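Local coordinates for protein 3-dehydroquinate dehydratase (Aquifex aeolicus, PDB 2EGZ) that catalyses the cis-dehydration of 3-dehydroquinate to 3-dehydroshikimate through a Schiff-base intermediate, a step on the chorismate pathway to aromatic amino acids, at residues T59-E64 and D88-S93; G108-I113 and G138-I143. One frame throughout, in Å; residues are numbered along the deposited sequence.

How the contacts relate
Both contacts belong to one all-parallel sheet, that of a TIM-barrel-type fold, and their centres lie about 12 Å apart. Along the chain they come in series: contact 1 joins the ends of strands 55-59 and 86-90, and contact 2 then pairs strands 110-117 and 140-146. Strands 86-90 and 110-117 are neighbours, so the four strands run consecutively across the sheet. The seam between the contacts carries a probable hydrogen bond, Ile89 N to Ile112 O at 2.9 Å, and packing of Leu91 CA on Ile113 CG2. Asp88 OD2 also packs against Lys142 CD. Substrate-binding Arg61 (contact 1) and Schiff-base Lys142 (contact 2) face one active site: both approach catalytic His116 and hydrogen-bond a bound tartrate.

Contact 1. Residues T59-E64 and D88-S93; sequences TIRSPE and DIELSS
In this TIM-barrel enzyme, the contact joins the C-terminal ends of parallel strands 55-59 and 86-90, where the chain turns into the loop holding 3-dehydroquinate-binding Arg61. Glu90 carries it. Ser62 N donates to Glu90 OE2 at 3.2 Å with an N-H...O angle of 152°, arriving 72° out of the carboxylate plane. Arg61, bent at chi2 and chi3, crosses Glu90 obliquely and lays CD 3.4 Å from the same OE2; its NE stays 4.3 Å from OE2, beyond a salt bridge, the planar groups 63° apart. The guanidinium instead bonds Glu65 O and a bound tartrate. A glutamine here in place of Glu90 would probably lose one carboxylate acceptor, because the amide NH2 cannot take the N-H or water hydrogen that the oxygen in its place receives. Where the strands pair, Thr59 and Asp88 lie side by side, Thr59 OG1 3.3 Å from Asp88 CB; Thr59 OG1 is bonded to Glu28 and Asp88 OD1 to Ser114. Two waters bridge the segments beyond the strand pairing: one donates to both Glu90 OE1 and Ile60 O, while the other joins the backbones, accepting from Ile60 N (3.0 Å) and donating to Glu90 OE2 and Asp88 O (2.6 Å).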
# COMPACT_ATOMS: atom_id res chain seq x y z
N THR B 59 1.15 -16.09 -9.11
CA THR B 59 0.70 -15.02 -8.23
C THR B 59 0.76 -15.46 -6.78
O THR B 59 0.32 -16.55 -6.43
CB THR B 59 -0.75 -14.59 -8.54
OG1 THR B 59 -0.82 -14.04 -9.86
CG2 THR B 59 -1.21 -13.53 -7.54
N ILE B 60 1.30 -14.59 -5.93
CA ILE B 60 1.39 -14.86 -4.50
C ILE B 60 0.97 -13.54 -3.89
O ILE B 60 1.78 -12.83 -3.30
CB ILE B 60 2.83 -15.20 -4.08
CG1 ILE B 60 3.41 -16.24 -5.04
CG2 ILE B 60 2.83 -15.75 -2.66
CD1 ILE B 60 4.88 -16.53 -4.81
N ARG B 61 -0.30 -13.21 -4.06
CA ARG B 61 -0.86 -11.94 -3.60
C ARG B 61 -0.54 -11.52 -2.17
O ARG B 61 -0.74 -12.29 -1.23
CB ARG B 61 -2.38 -11.94 -3.79
CG ARG B 61 -3.00 -10.55 -3.71
CD ARG B 61 -2.66 -9.73 -4.95
NE ARG B 61 -3.24 -10.33 -6.14
CZ ARG B 61 -4.55 -10.37 -6.41
NH1 ARG B 61 -5.43 -9.85 -5.56
NH2 ARG B 61 -4.98 -10.96 -7.51
N SER B 62 -0.05 -10.30 -2.03
CA SER B 62 0.28 -9.76 -0.72
C SER B 62 -1.03 -9.51 0.03
O SER B 62 -2.06 -9.23 -0.59
CB SER B 62 1.07 -8.45 -0.86
OG SER B 62 0.33 -7.48 -1.57
N PRO B 63 -1.00 -9.61 1.36
CA PRO B 63 -2.21 -9.40 2.15
C PRO B 63 -2.87 -8.03 1.97
O PRO B 63 -4.10 -7.91 2.03
CB PRO B 63 -1.74 -9.63 3.59
CG PRO B 63 -0.28 -9.26 3.53
CD PRO B 63 0.16 -9.87 2.23
N GLU B 64 -2.07 -6.99 1.73
CA GLU B 64 -2.62 -5.65 1.54
C GLU B 64 -3.44 -5.50 0.27
O GLU B 64 -4.29 -4.61 0.17
CB GLU B 64 -1.49 -4.60 1.53
CG GLU B 64 -0.30 -4.99 0.69
CD GLU B 64 0.71 -5.82 1.45
OE1 GLU B 64 0.29 -6.63 2.31
OE2 GLU B 64 1.93 -5.68 1.20
N ASP B 88 3.02 -12.37 -11.55
CA ASP B 88 2.28 -11.16 -11.17
C ASP B 88 2.78 -10.70 -9.81
O ASP B 88 2.63 -11.41 -8.82
CB ASP B 88 0.77 -11.47 -11.11
CG ASP B 88 -0.06 -10.24 -10.74
OD1 ASP B 88 0.39 -9.43 -9.91
OD2 ASP B 88 -1.19 -10.10 -11.28
N ILE B 89 3.39 -9.52 -9.77
CA ILE B 89 3.88 -8.95 -8.52
C ILE B 89 3.18 -7.60 -8.35
O ILE B 89 2.92 -6.91 -9.33
CB ILE B 89 5.42 -8.76 -8.57
CG1 ILE B 89 5.93 -8.22 -7.22
CG2 ILE B 89 5.80 -7.81 -9.69
CD1 ILE B 89 5.72 -9.18 -6.06
N GLU B 90 2.87 -7.24 -7.11
CA GLU B 90 2.19 -5.96 -6.87
C GLU B 90 3.16 -4.80 -7.00
O GLU B 90 4.32 -4.89 -6.60
CB GLU B 90 1.58 -5.92 -5.46
CG GLU B 90 0.65 -7.07 -5.09
CD GLU B 90 1.39 -8.37 -4.83
OE1 GLU B 90 2.58 -8.32 -4.46
OE2 GLU B 90 0.76 -9.44 -4.99
N LEU B 91 2.68 -3.70 -7.58
CA LEU B 91 3.51 -2.51 -7.74
C LEU B 91 3.93 -2.04 -6.35
O LEU B 91 5.01 -1.48 -6.17
CB LEU B 91 2.71 -1.40 -8.44
CG LEU B 91 3.37 -0.02 -8.59
CD1 LEU B 91 4.64 -0.12 -9.42
CD2 LEU B 91 2.39 0.94 -9.26
N SER B 92 3.07 -2.29 -5.37
CA SER B 92 3.33 -1.88 -3.99
C SER B 92 4.46 -2.66 -3.32
O SER B 92 4.97 -2.23 -2.28
CB SER B 92 2.05 -1.98 -3.16
OG SER B 92 1.52 -3.29 -3.16
N SER B 93 4.85 -3.80 -3.89
CA SER B 93 5.95 -4.60 -3.34
C SER B 93 7.23 -4.15 -4.05
O SER B 93 7.91 -4.94 -4.70
CB SER B 93 5.71 -6.09 -3.60
OG SER B 93 4.51 -6.54 -2.98
O HOH W 1 2.02 -11.68 -6.34
O HOH W 2 3.50 -10.64 -3.23

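Contact 2. Residues G108-I113 and G138-I143; sequences GKKLII and GGIPKI
Ile112 and Lys142 cross obliquely on one face of the sheet, the Ile112 CG2 methyl lying 3.7 Å from Lys142 CB and 4.1 Å from Lys142 CD. Ile112 CG2 stands anti to the backbone N, which directs this branch to the lysine. Lys142 has CG anti to its own N and is fully extended beyond, so its aliphatic stem passes the isoleucine and carries NZ onward to a bound tartrate oxygen; the ammonium also makes a cation-pi contact with Tyr192. Ile140 projects from the same face; its side chain and that of Lys110 cross obliquely, Ile140 CD1 4.2 Å from Lys110 CD. Ile113 and Pro141 occupy the other face, where Pro141 packs on helix 124-136. There Ile113 CD1 reaches over Gly139, 3.9 Å from Gly139 N; a CB at Gly139 has no room, since its position falls 2.8 Å from Leu111 O and from Ile113 CD1. Three backbone bonds fix the register: Ile140 N to Leu111 O is the straightest, 2.7 Å and in the carbonyl plane, while Ile113 N to Ile140 O and Lys142 N to Ile113 O have donors above theirs. The axes of 110-113 and 140-143, 4.6 Å apart and at 32°, fit the twist of neighbouring parallel strands; with helix 124-136 between them in the chain they form a beta-alpha-beta unit, the repeat of a TIM barrel, here presenting the Schiff-base lysine.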
# COMPACT_ATOMS: atom_id res chain seq x y z
N GLY B 108 13.35 -15.23 -20.16
CA GLY B 108 12.49 -15.07 -21.31
C GLY B 108 11.01 -15.11 -20.97
O GLY B 108 10.18 -15.42 -21.82
N LYS B 109 10.70 -14.80 -19.71
CA LYS B 109 9.32 -14.80 -19.23
C LYS B 109 8.78 -13.37 -19.11
O LYS B 109 9.50 -12.41 -19.37
CB LYS B 109 9.25 -15.52 -17.89
CG LYS B 109 9.75 -16.95 -17.95
CD LYS B 109 8.94 -17.76 -18.95
CE LYS B 109 9.37 -19.21 -19.00
NZ LYS B 109 10.71 -19.39 -19.63
N LYS B 110 7.52 -13.24 -18.70
CA LYS B 110 6.89 -11.92 -18.58
C LYS B 110 6.51 -11.53 -17.17
O LYS B 110 6.12 -12.38 -16.36
CB LYS B 110 5.64 -11.85 -19.46
CG LYS B 110 5.90 -12.05 -20.94
CD LYS B 110 4.62 -11.93 -21.75
CE LYS B 110 4.90 -12.01 -23.25
NZ LYS B 110 3.67 -11.82 -24.06
N LEU B 111 6.60 -10.24 -16.88
CA LEU B 111 6.25 -9.74 -15.56
C LEU B 111 5.01 -8.86 -15.61
O LEU B 111 4.94 -7.91 -16.39
CB LEU B 111 7.41 -8.92 -14.98
CG LEU B 111 7.27 -8.48 -13.52
CD1 LEU B 111 7.24 -9.71 -12.63
CD2 LEU B 111 8.44 -7.57 -13.12
N ILE B 112 4.03 -9.19 -14.78
CA ILE B 112 2.82 -8.39 -14.69
C ILE B 112 3.00 -7.62 -13.39
O ILE B 112 3.37 -8.21 -12.38
CB ILE B 112 1.55 -9.26 -14.59
CG1 ILE B 112 1.27 -9.95 -15.92
CG2 ILE B 112 0.37 -8.40 -14.16
CD1 ILE B 112 0.12 -10.94 -15.85
N ILE B 113 2.77 -6.32 -13.42
CA ILE B 113 2.91 -5.51 -12.21
C ILE B 113 1.52 -4.96 -11.95
O ILE B 113 1.02 -4.11 -12.69
CB ILE B 113 3.93 -4.39 -12.42
CG1 ILE B 113 5.32 -5.02 -12.64
CG2 ILE B 113 3.95 -3.46 -11.20
CD1 ILE B 113 6.41 -4.02 -12.99
N GLY B 138 9.54 -2.29 -16.31
CA GLY B 138 9.60 -3.33 -17.33
C GLY B 138 8.54 -4.42 -17.33
O GLY B 138 8.78 -5.51 -17.84
N GLY B 139 7.36 -4.14 -16.80
CA GLY B 139 6.33 -5.16 -16.79
C GLY B 139 5.06 -4.74 -17.50
O GLY B 139 4.97 -3.64 -18.05
N ILE B 140 4.08 -5.64 -17.51
CA ILE B 140 2.79 -5.37 -18.12
C ILE B 140 1.93 -4.86 -16.97
O ILE B 140 1.57 -5.61 -16.07
CB ILE B 140 2.14 -6.65 -18.67
CG1 ILE B 140 3.07 -7.30 -19.71
CG2 ILE B 140 0.78 -6.32 -19.29
CD1 ILE B 140 2.59 -8.66 -20.18
N PRO B 141 1.60 -3.56 -16.98
CA PRO B 141 0.78 -3.02 -15.90
C PRO B 141 -0.63 -3.59 -15.88
O PRO B 141 -1.28 -3.73 -16.92
CB PRO B 141 0.81 -1.51 -16.17
CG PRO B 141 0.95 -1.44 -17.67
CD PRO B 141 1.95 -2.52 -17.97
N LYS B 142 -1.09 -3.93 -14.68
CA LYS B 142 -2.43 -4.48 -14.48
C LYS B 142 -3.13 -3.64 -13.43
O LYS B 142 -2.60 -3.43 -12.34
CB LYS B 142 -2.35 -5.94 -13.99
CG LYS B 142 -3.69 -6.49 -13.53
CD LYS B 142 -3.58 -7.94 -13.06
CE LYS B 142 -4.95 -8.46 -12.65
NZ LYS B 142 -4.94 -9.90 -12.23
N ILE B 143 -4.34 -3.18 -13.76
CA ILE B 143 -5.13 -2.37 -12.83
C ILE B 143 -6.48 -3.04 -12.65
O ILE B 143 -7.20 -3.26 -13.61
CB ILE B 143 -5.36 -0.94 -13.39
CG1 ILE B 143 -4.02 -0.24 -13.61
CG2 ILE B 143 -6.22 -0.13 -12.41
CD1 ILE B 143 -4.15 1.14 -14.24